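Local coordinates for protein AxyAgu115A (PDB 6NPS) that probably acts as an alpha-glucuronidase of glycoside hydrolase family 115, removing glucuronic acid side groups from arabinoglucuronoxylan, at residues F193-L206 against G226-V240. The protein carries 3 engineered substitutions. Sequence-based numbering, arbitrary orientation.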
ATOM      1  N   PHE A 193     -16.600 -42.997   6.477  1.00 41.72           N
ATOM      2  CA  PHE A 193     -16.014 -43.466   5.219  1.00 40.35           C
ATOM      3  C   PHE A 193     -16.191 -44.984   5.088  1.00 41.92           C
ATOM      4  O   PHE A 193     -15.227 -45.750   4.973  1.00 36.38           O
ATOM      5  CB  PHE A 193     -14.547 -43.071   5.131  1.00 46.08           C
ATOM      6  CG  PHE A 193     -14.296 -41.573   5.226  1.00 55.27           C
ATOM      7  CD1 PHE A 193     -14.116 -40.960   6.462  1.00 59.35           C
ATOM      8  CD2 PHE A 193     -14.204 -40.806   4.077  1.00 56.41           C
ATOM      9  CE1 PHE A 193     -13.857 -39.595   6.544  1.00 64.13           C
ATOM     10  CE2 PHE A 193     -13.956 -39.442   4.152  1.00 60.53           C
ATOM     11  CZ  PHE A 193     -13.782 -38.834   5.389  1.00 60.01           C
ATOM     12  N   ASN A 194     -17.456 -45.409   5.108  1.00 42.83           N
ATOM     13  CA  ASN A 194     -17.826 -46.813   5.207  1.00 42.58           C
ATOM     14  C   ASN A 194     -18.368 -47.314   3.875  1.00 41.66           C
ATOM     15  O   ASN A 194     -18.423 -46.591   2.876  1.00 38.57           O
ATOM     16  CB  ASN A 194     -18.858 -47.009   6.320  1.00 45.93           C
ATOM     17  CG  ASN A 194     -20.074 -46.111   6.142  1.00 45.31           C
ATOM     18  OD1 ASN A 194     -20.486 -45.834   5.003  1.00 43.42           O
ATOM     19  ND2 ASN A 194     -20.653 -45.639   7.266  1.00 46.74           N
ATOM     20  N   ALA A 195     -18.789 -48.582   3.870  1.00 40.21           N
ATOM     21  CA  ALA A 195     -19.215 -49.217   2.624  1.00 36.01           C
ATOM     22  C   ALA A 195     -20.462 -48.568   2.054  1.00 38.67           C
ATOM     23  O   ALA A 195     -20.677 -48.604   0.838  1.00 38.06           O
ATOM     24  CB  ALA A 195     -19.483 -50.701   2.876  1.00 32.53           C
ATOM     25  N   GLU A 196     -21.320 -48.025   2.918  1.00 43.27           N
ATOM     26  CA  GLU A 196     -22.533 -47.360   2.446  1.00 50.94           C
ATOM     27  C   GLU A 196     -22.181 -46.140   1.612  1.00 46.12           C
ATOM     28  O   GLU A 196     -22.745 -45.917   0.528  1.00 43.44           O
ATOM     29  CB  GLU A 196     -23.405 -46.960   3.636  1.00 63.13           C
ATOM     30  CG  GLU A 196     -24.219 -48.109   4.268  1.00 81.52           C
ATOM     31  CD  GLU A 196     -23.415 -49.406   4.479  1.00 94.75           C
ATOM     32  OE1 GLU A 196     -22.404 -49.392   5.221  1.00 98.38           O
ATOM     33  OE2 GLU A 196     -23.796 -50.442   3.890  1.00 97.90           O
ATOM     34  N   MET A 197     -21.236 -45.345   2.099  1.00 41.44           N
ATOM     35  CA  MET A 197     -20.762 -44.212   1.328  1.00 41.00           C
ATOM     36  C   MET A 197     -20.024 -44.670   0.070  1.00 38.89           C
ATOM     37  O   MET A 197     -20.304 -44.178  -1.031  1.00 36.51           O
ATOM     38  CB  MET A 197     -19.886 -43.338   2.220  1.00 45.64           C
ATOM     39  CG  MET A 197     -19.432 -42.044   1.555  1.00 48.74           C
ATOM     40  SD  MET A 197     -17.867 -42.341   0.722  1.00 56.98           S
ATOM     41  CE  MET A 197     -16.724 -42.017   2.068  1.00 57.67           C
ATOM     42  N   TYR A 198     -19.123 -45.665   0.197  1.00 37.39           N
ATOM     43  CA  TYR A 198     -18.266 -46.015  -0.932  1.00 36.07           C
ATOM     44  C   TYR A 198     -19.039 -46.658  -2.066  1.00 36.67           C
ATOM     45  O   TYR A 198     -18.565 -46.634  -3.204  1.00 38.41           O
ATOM     46  CB  TYR A 198     -17.109 -46.954  -0.506  1.00 32.62           C
ATOM     47  CG  TYR A 198     -15.877 -46.116  -0.139  1.00 35.10           C
ATOM     48  CD1 TYR A 198     -15.182 -45.414  -1.125  1.00 36.27           C
ATOM     49  CD2 TYR A 198     -15.453 -46.009   1.168  1.00 30.92           C
ATOM     50  CE1 TYR A 198     -14.095 -44.614  -0.819  1.00 35.86           C
ATOM     51  CE2 TYR A 198     -14.350 -45.229   1.508  1.00 35.38           C
ATOM     52  CZ  TYR A 198     -13.678 -44.523   0.500  1.00 38.75           C
ATOM     53  OH  TYR A 198     -12.591 -43.748   0.797  1.00 36.13           O
ATOM     54  N   ASP A 199     -20.198 -47.249  -1.778  1.00 34.69           N
ATOM     55  CA  ASP A 199     -21.025 -47.793  -2.847  1.00 36.15           C
ATOM     56  C   ASP A 199     -21.366 -46.707  -3.877  1.00 30.57           C
ATOM     57  O   ASP A 199     -21.311 -46.953  -5.084  1.00 35.14           O
ATOM     58  CB  ASP A 199     -22.278 -48.434  -2.245  1.00 40.90           C
ATOM     59  CG  ASP A 199     -23.054 -49.252  -3.259  1.00 56.80           C
ATOM     60  OD1 ASP A 199     -24.232 -48.908  -3.514  1.00 61.46           O
ATOM     61  OD2 ASP A 199     -22.494 -50.222  -3.810  1.00 60.26           O
ATOM     62  N   HIS A 200     -21.644 -45.482  -3.425  1.00 30.66           N
ATOM     63  CA  HIS A 200     -21.903 -44.378  -4.369  1.00 37.40           C
ATOM     64  C   HIS A 200     -20.651 -43.961  -5.153  1.00 38.82           C
ATOM     65  O   HIS A 200     -20.732 -43.581  -6.339  1.00 34.34           O
ATOM     66  CB  HIS A 200     -22.455 -43.178  -3.612  1.00 37.01           C
ATOM     67  CG  HIS A 200     -23.723 -43.469  -2.871  1.00 49.59           C
ATOM     68  ND1 HIS A 200     -24.968 -43.385  -3.463  1.00 52.49           N
ATOM     69  CD2 HIS A 200     -23.941 -43.839  -1.585  1.00 50.88           C
ATOM     70  CE1 HIS A 200     -25.897 -43.693  -2.575  1.00 52.27           C
ATOM     71  NE2 HIS A 200     -25.299 -43.976  -1.428  1.00 53.04           N
ATOM     72  N   VAL A 201     -19.497 -43.947  -4.485  1.00 34.83           N
ATOM     73  CA  VAL A 201     -18.226 -43.672  -5.153  1.00 35.85           C
ATOM     74  C   VAL A 201     -17.948 -44.735  -6.214  1.00 34.32           C
ATOM     75  O   VAL A 201     -17.554 -44.423  -7.345  1.00 35.23           O
ATOM     76  CB  VAL A 201     -17.085 -43.617  -4.114  1.00 38.43           C
ATOM     77  CG1 VAL A 201     -15.720 -43.526  -4.787  1.00 34.03           C
ATOM     78  CG2 VAL A 201     -17.300 -42.462  -3.188  1.00 37.01           C
ATOM     79  N   PHE A 202     -18.100 -46.010  -5.848  1.00 30.80           N
ATOM     80  CA  PHE A 202     -17.845 -47.075  -6.810  1.00 31.68           C
ATOM     81  C   PHE A 202     -18.783 -46.954  -8.013  1.00 34.88           C
ATOM     82  O   PHE A 202     -18.367 -47.179  -9.153  1.00 33.83           O
ATOM     83  CB  PHE A 202     -17.999 -48.456  -6.172  1.00 31.76           C
ATOM     84  CG  PHE A 202     -17.053 -48.726  -4.998  1.00 36.43           C
ATOM     85  CD1 PHE A 202     -15.809 -48.107  -4.904  1.00 38.32           C
ATOM     86  CD2 PHE A 202     -17.429 -49.608  -4.002  1.00 34.25           C
ATOM     87  CE1 PHE A 202     -14.961 -48.366  -3.820  1.00 38.02           C
ATOM     88  CE2 PHE A 202     -16.587 -49.879  -2.896  1.00 36.71           C
ATOM     89  CZ  PHE A 202     -15.347 -49.271  -2.823  1.00 37.08           C
ATOM     90  N   GLU A 203     -20.055 -46.626  -7.772  1.00 35.55           N
ATOM     91  CA  GLU A 203     -21.010 -46.519  -8.873  1.00 38.61           C
ATOM     92  C   GLU A 203     -20.627 -45.389  -9.816  1.00 37.93           C
ATOM     93  O   GLU A 203     -20.667 -45.552 -11.042  1.00 35.40           O
ATOM     94  CB  GLU A 203     -22.426 -46.308  -8.324  1.00 45.24           C
ATOM     95  CG  GLU A 203     -23.501 -46.319  -9.400  1.00 54.45           C
ATOM     96  CD  GLU A 203     -24.913 -45.985  -8.896  1.00 58.09           C
ATOM     97  OE1 GLU A 203     -25.192 -46.115  -7.676  1.00 58.02           O
ATOM     98  OE2 GLU A 203     -25.753 -45.618  -9.752  1.00 53.45           O
ATOM     99  N   LEU A 204     -20.251 -44.231  -9.262  1.00 33.53           N
ATOM    100  CA  LEU A 204     -19.848 -43.104 -10.086  1.00 36.77           C
ATOM    101  C   LEU A 204     -18.653 -43.471 -10.952  1.00 37.71           C
ATOM    102  O   LEU A 204     -18.634 -43.185 -12.155  1.00 38.78           O
ATOM    103  CB  LEU A 204     -19.526 -41.901  -9.209  1.00 31.65           C
ATOM    104  CG  LEU A 204     -18.886 -40.727  -9.941  1.00 34.02           C
ATOM    105  CD1 LEU A 204     -19.853 -40.040 -10.966  1.00 36.25           C
ATOM    106  CD2 LEU A 204     -18.376 -39.690  -8.946  1.00 33.18           C
ATOM    107  N   LEU A 205     -17.641 -44.092 -10.346  1.00 32.98           N
ATOM    108  CA  LEU A 205     -16.442 -44.515 -11.072  1.00 30.90           C
ATOM    109  C   LEU A 205     -16.791 -45.429 -12.250  1.00 30.68           C
ATOM    110  O   LEU A 205     -16.323 -45.225 -13.382  1.00 34.10           O
ATOM    111  CB  LEU A 205     -15.511 -45.261 -10.110  1.00 28.74           C
ATOM    112  CG  LEU A 205     -14.250 -45.809 -10.783  1.00 32.80           C
ATOM    113  CD1 LEU A 205     -13.376 -44.635 -11.202  1.00 30.68           C
ATOM    114  CD2 LEU A 205     -13.505 -46.704  -9.788  1.00 34.54           C
ATOM    115  N   LEU A 206     -17.578 -46.470 -11.987  1.00 28.51           N
ATOM    116  CA  LEU A 206     -17.897 -47.433 -13.034  1.00 30.96           C
ATOM    117  C   LEU A 206     -18.829 -46.834 -14.097  1.00 32.82           C
ATOM    118  O   LEU A 206     -18.729 -47.188 -15.276  1.00 30.34           O
ATOM    119  CB  LEU A 206     -18.522 -48.681 -12.418  1.00 30.47           C
ATOM    120  CG  LEU A 206     -17.626 -49.580 -11.548  1.00 33.37           C
ATOM    121  CD1 LEU A 206     -18.458 -50.595 -10.791  1.00 35.39           C
ATOM    122  CD2 LEU A 206     -16.612 -50.323 -12.482  1.00 33.73           C
ATOM    123  N   GLY A 226     -14.927 -50.165   7.015  1.00 40.69           N
ATOM    124  CA  GLY A 226     -16.052 -50.652   6.248  1.00 39.48           C
ATOM    125  C   GLY A 226     -17.406 -50.561   6.914  1.00 44.01           C
ATOM    126  O   GLY A 226     -18.397 -50.255   6.236  1.00 43.75           O
ATOM    127  N   PRO A 227     -17.523 -50.841   8.232  1.00 47.09           N
ATOM    128  CA  PRO A 227     -16.568 -51.304   9.258  1.00 48.46           C
ATOM    129  C   PRO A 227     -15.737 -52.516   8.807  1.00 51.53           C
ATOM    130  O   PRO A 227     -16.165 -53.210   7.882  1.00 47.53           O
ATOM    131  CB  PRO A 227     -17.470 -51.684  10.438  1.00 48.41           C
ATOM    132  CG  PRO A 227     -18.670 -50.832  10.272  1.00 51.37           C
ATOM    133  CD  PRO A 227     -18.889 -50.743   8.773  1.00 46.98           C
ATOM    134  N   GLY A 228     -14.590 -52.746   9.451  1.00 51.10           N
ATOM    135  CA  GLY A 228     -13.716 -53.836   9.054  1.00 49.29           C
ATOM    136  C   GLY A 228     -13.358 -53.742   7.579  1.00 46.26           C
ATOM    137  O   GLY A 228     -13.165 -52.655   7.023  1.00 43.67           O
ATOM    138  N   LEU A 229     -13.318 -54.898   6.924  1.00 37.80           N
ATOM    139  CA  LEU A 229     -12.941 -55.019   5.524  1.00 34.85           C
ATOM    140  C   LEU A 229     -14.081 -54.780   4.551  1.00 33.48           C
ATOM    141  O   LEU A 229     -13.906 -55.057   3.366  1.00 38.60           O
ATOM    142  CB  LEU A 229     -12.400 -56.441   5.259  1.00 33.25           C
ATOM    143  CG  LEU A 229     -11.058 -56.687   5.903  1.00 41.32           C
ATOM    144  CD1 LEU A 229     -10.893 -58.223   5.955  1.00 47.20           C
ATOM    145  CD2 LEU A 229      -9.937 -56.021   5.121  1.00 37.32           C
ATOM    146  N   ALA A 230     -15.244 -54.299   4.991  1.00 39.57           N
ATOM    147  CA  ALA A 230     -16.369 -54.186   4.054  1.00 36.07           C
ATOM    148  C   ALA A 230     -16.097 -53.253   2.863  1.00 39.09           C
ATOM    149  O   ALA A 230     -16.671 -53.467   1.785  1.00 36.80           O
ATOM    150  CB  ALA A 230     -17.634 -53.759   4.803  1.00 35.16           C
ATOM    151  N   ASN A 231     -15.251 -52.216   2.993  1.00 39.10           N
ATOM    152  CA  ASN A 231     -14.979 -51.379   1.813  1.00 33.92           C
ATOM    153  C   ASN A 231     -14.185 -52.173   0.765  1.00 35.83           C
ATOM    154  O   ASN A 231     -14.477 -52.136  -0.448  1.00 34.00           O
ATOM    155  CB  ASN A 231     -14.175 -50.111   2.180  1.00 29.39           C
ATOM    156  CG  ASN A 231     -14.925 -49.140   3.060  1.00 35.31           C
ATOM    157  OD1 ASN A 231     -16.151 -49.053   3.020  1.00 36.43           O
ATOM    158  ND2 ASN A 231     -14.176 -48.382   3.875  1.00 32.93           N
ATOM    159  N   VAL A 232     -13.131 -52.841   1.222  1.00 34.63           N
ATOM    160  CA  VAL A 232     -12.290 -53.667   0.371  1.00 34.27           C
ATOM    161  C   VAL A 232     -13.122 -54.766  -0.280  1.00 34.13           C
ATOM    162  O   VAL A 232     -12.989 -55.047  -1.486  1.00 37.11           O
ATOM    163  CB  VAL A 232     -11.162 -54.261   1.228  1.00 45.62           C
ATOM    164  CG1 VAL A 232     -10.328 -55.214   0.426  1.00 48.94           C
ATOM    165  CG2 VAL A 232     -10.321 -53.155   1.772  1.00 43.90           C
ATOM    166  N   GLU A 233     -13.965 -55.424   0.511  1.00 32.31           N
ATOM    167  CA  GLU A 233     -14.740 -56.530  -0.043  1.00 38.53           C
ATOM    168  C   GLU A 233     -15.689 -56.019  -1.122  1.00 38.32           C
ATOM    169  O   GLU A 233     -15.802 -56.636  -2.184  1.00 37.10           O
ATOM    170  CB  GLU A 233     -15.498 -57.260   1.065  1.00 40.30           C
ATOM    171  CG  GLU A 233     -14.612 -57.962   2.070  1.00 47.72           C
ATOM    172  CD  GLU A 233     -15.343 -58.342   3.377  1.00 62.97           C
ATOM    173  OE1 GLU A 233     -14.808 -59.173   4.142  1.00 63.32           O
ATOM    174  OE2 GLU A 233     -16.442 -57.810   3.653  1.00 67.92           O
ATOM    175  N   LEU A 234     -16.314 -54.852  -0.898  1.00 38.01           N
ATOM    176  CA  LEU A 234     -17.266 -54.301  -1.869  1.00 38.87           C
ATOM    177  C   LEU A 234     -16.555 -53.885  -3.153  1.00 38.01           C
ATOM    178  O   LEU A 234     -17.043 -54.157  -4.260  1.00 34.27           O
ATOM    179  CB  LEU A 234     -18.014 -53.106  -1.249  1.00 38.47           C
ATOM    180  CG  LEU A 234     -19.176 -52.498  -2.063  1.00 39.69           C
ATOM    181  CD1 LEU A 234     -20.232 -53.588  -2.347  1.00 39.20           C
ATOM    182  CD2 LEU A 234     -19.822 -51.290  -1.394  1.00 36.45           C
ATOM    183  N   ALA A 235     -15.404 -53.212  -3.039  1.00 33.34           N
ATOM    184  CA  ALA A 235     -14.654 -52.846  -4.243  1.00 36.62           C
ATOM    185  C   ALA A 235     -14.343 -54.085  -5.083  1.00 34.33           C
ATOM    186  O   ALA A 235     -14.542 -54.105  -6.308  1.00 34.10           O
ATOM    187  CB  ALA A 235     -13.353 -52.115  -3.871  1.00 29.81           C
ATOM    188  N   ASP A 236     -13.833 -55.114  -4.430  1.00 34.48           N
ATOM    189  CA  ASP A 236     -13.447 -56.344  -5.106  1.00 38.28           C
ATOM    190  C   ASP A 236     -14.650 -57.021  -5.760  1.00 41.97           C
ATOM    191  O   ASP A 236     -14.530 -57.572  -6.851  1.00 40.16           O
ATOM    192  CB  ASP A 236     -12.793 -57.269  -4.098  1.00 42.79           C
ATOM    193  CG  ASP A 236     -12.459 -58.617  -4.685  1.00 49.55           C
ATOM    194  OD1 ASP A 236     -11.437 -58.708  -5.414  1.00 47.79           O
ATOM    195  OD2 ASP A 236     -13.219 -59.572  -4.411  1.00 55.14           O
ATOM    196  N   GLU A 237     -15.813 -56.986  -5.107  1.00 38.24           N
ATOM    197  CA  GLU A 237     -17.039 -57.509  -5.712  1.00 39.96           C
ATOM    198  C   GLU A 237     -17.386 -56.775  -7.018  1.00 40.36           C
ATOM    199  O   GLU A 237     -17.725 -57.396  -8.034  1.00 40.68           O
ATOM    200  CB  GLU A 237     -18.177 -57.394  -4.705  1.00 42.30           C
ATOM    201  CG  GLU A 237     -19.435 -58.093  -5.118  1.00 52.75           C
ATOM    202  CD  GLU A 237     -20.498 -58.090  -4.037  1.00 64.07           C
ATOM    203  OE1 GLU A 237     -20.458 -57.212  -3.140  1.00 64.40           O
ATOM    204  OE2 GLU A 237     -21.377 -58.977  -4.091  1.00 71.09           O
ATOM    205  N   TYR A 238     -17.313 -55.451  -7.009  1.00 34.14           N
ATOM    206  CA  TYR A 238     -17.608 -54.691  -8.204  1.00 37.87           C
ATOM    207  C   TYR A 238     -16.479 -54.718  -9.228  1.00 42.00           C
ATOM    208  O   TYR A 238     -16.691 -54.274 -10.361  1.00 44.76           O
ATOM    209  CB  TYR A 238     -17.877 -53.239  -7.841  1.00 36.64           C
ATOM    210  CG  TYR A 238     -19.250 -52.914  -7.279  1.00 40.54           C
ATOM    211  CD1 TYR A 238     -20.423 -53.281  -7.958  1.00 41.34           C
ATOM    212  CD2 TYR A 238     -19.374 -52.203  -6.099  1.00 37.81           C
ATOM    213  CE1 TYR A 238     -21.669 -52.951  -7.451  1.00 43.52           C
ATOM    214  CE2 TYR A 238     -20.601 -51.877  -5.588  1.00 43.19           C
ATOM    215  CZ  TYR A 238     -21.752 -52.245  -6.256  1.00 44.69           C
ATOM    216  OH  TYR A 238     -22.974 -51.907  -5.722  1.00 42.73           O
ATOM    217  N   GLY A 239     -15.286 -55.184  -8.866  1.00 34.81           N
ATOM    218  CA  GLY A 239     -14.157 -55.064  -9.773  1.00 33.78           C
ATOM    219  C   GLY A 239     -13.589 -53.663  -9.863  1.00 38.87           C
ATOM    220  O   GLY A 239     -12.947 -53.335 -10.861  1.00 41.81           O
ATOM    221  N   VAL A 240     -13.805 -52.821  -8.853  1.00 36.65           N
ATOM    222  CA  VAL A 240     -13.048 -51.583  -8.703  1.00 32.58           C
ATOM    223  C   VAL A 240     -11.664 -51.961  -8.176  1.00 37.21           C
ATOM    224  O   VAL A 240     -11.539 -52.485  -7.069  1.00 37.83           O
ATOM    225  CB  VAL A 240     -13.757 -50.602  -7.765  1.00 35.53           C
ATOM    226  CG1 VAL A 240     -12.859 -49.373  -7.459  1.00 33.82           C
ATOM    227  CG2 VAL A 240     -15.099 -50.188  -8.371  1.00 33.97           C
TER
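Phe-202 enters helix 230-238 as a knob in a hole made by Asn-231, Leu-234, Ala-235 and Tyr-238, a worked example of helix packing led by one aromatic residue. Its CG lies anti to the carbonyl carbon (chi1 -60°), which carries the ring across the gap: CZ reaches Ala-235 CB at 3.6 Å, Ala-235 CA lies over one face, and Leu-234 CG meets the edge. Val-240 continues this dense side, its CG1 3.6 Å from Leu-205 CD2. In this domain of the TIM-barrel clan, the two helices lead into neighbouring strands, 212-214 and 241-242, of the parallel eight-stranded sheet, and run nearly parallel, 28° apart; Leu-213 touches both Phe-202 and Val-240. With an alanine here instead of Phe-202, the hole is likely to lose its filling, and Ala-235 CB its ring contact. Contact thins toward the partly exposed margin, where Ala-195 and Ala-230 approach through their CB atoms, at 4.1 Å, near exposed Pro-227. At the N-terminal end, Ala-195 N donates to Gly-226 O (2.9 Å), and buried Asn-231 ND2, which also reaches Phe-222 O, to Phe-193 O (3.0 Å). Farther along, under helix 30-47, Tyr-238 OH donates to the syn lone pair of Asp-199 OD2 at 2.6 Å, while Lys-38 pairs with OD1.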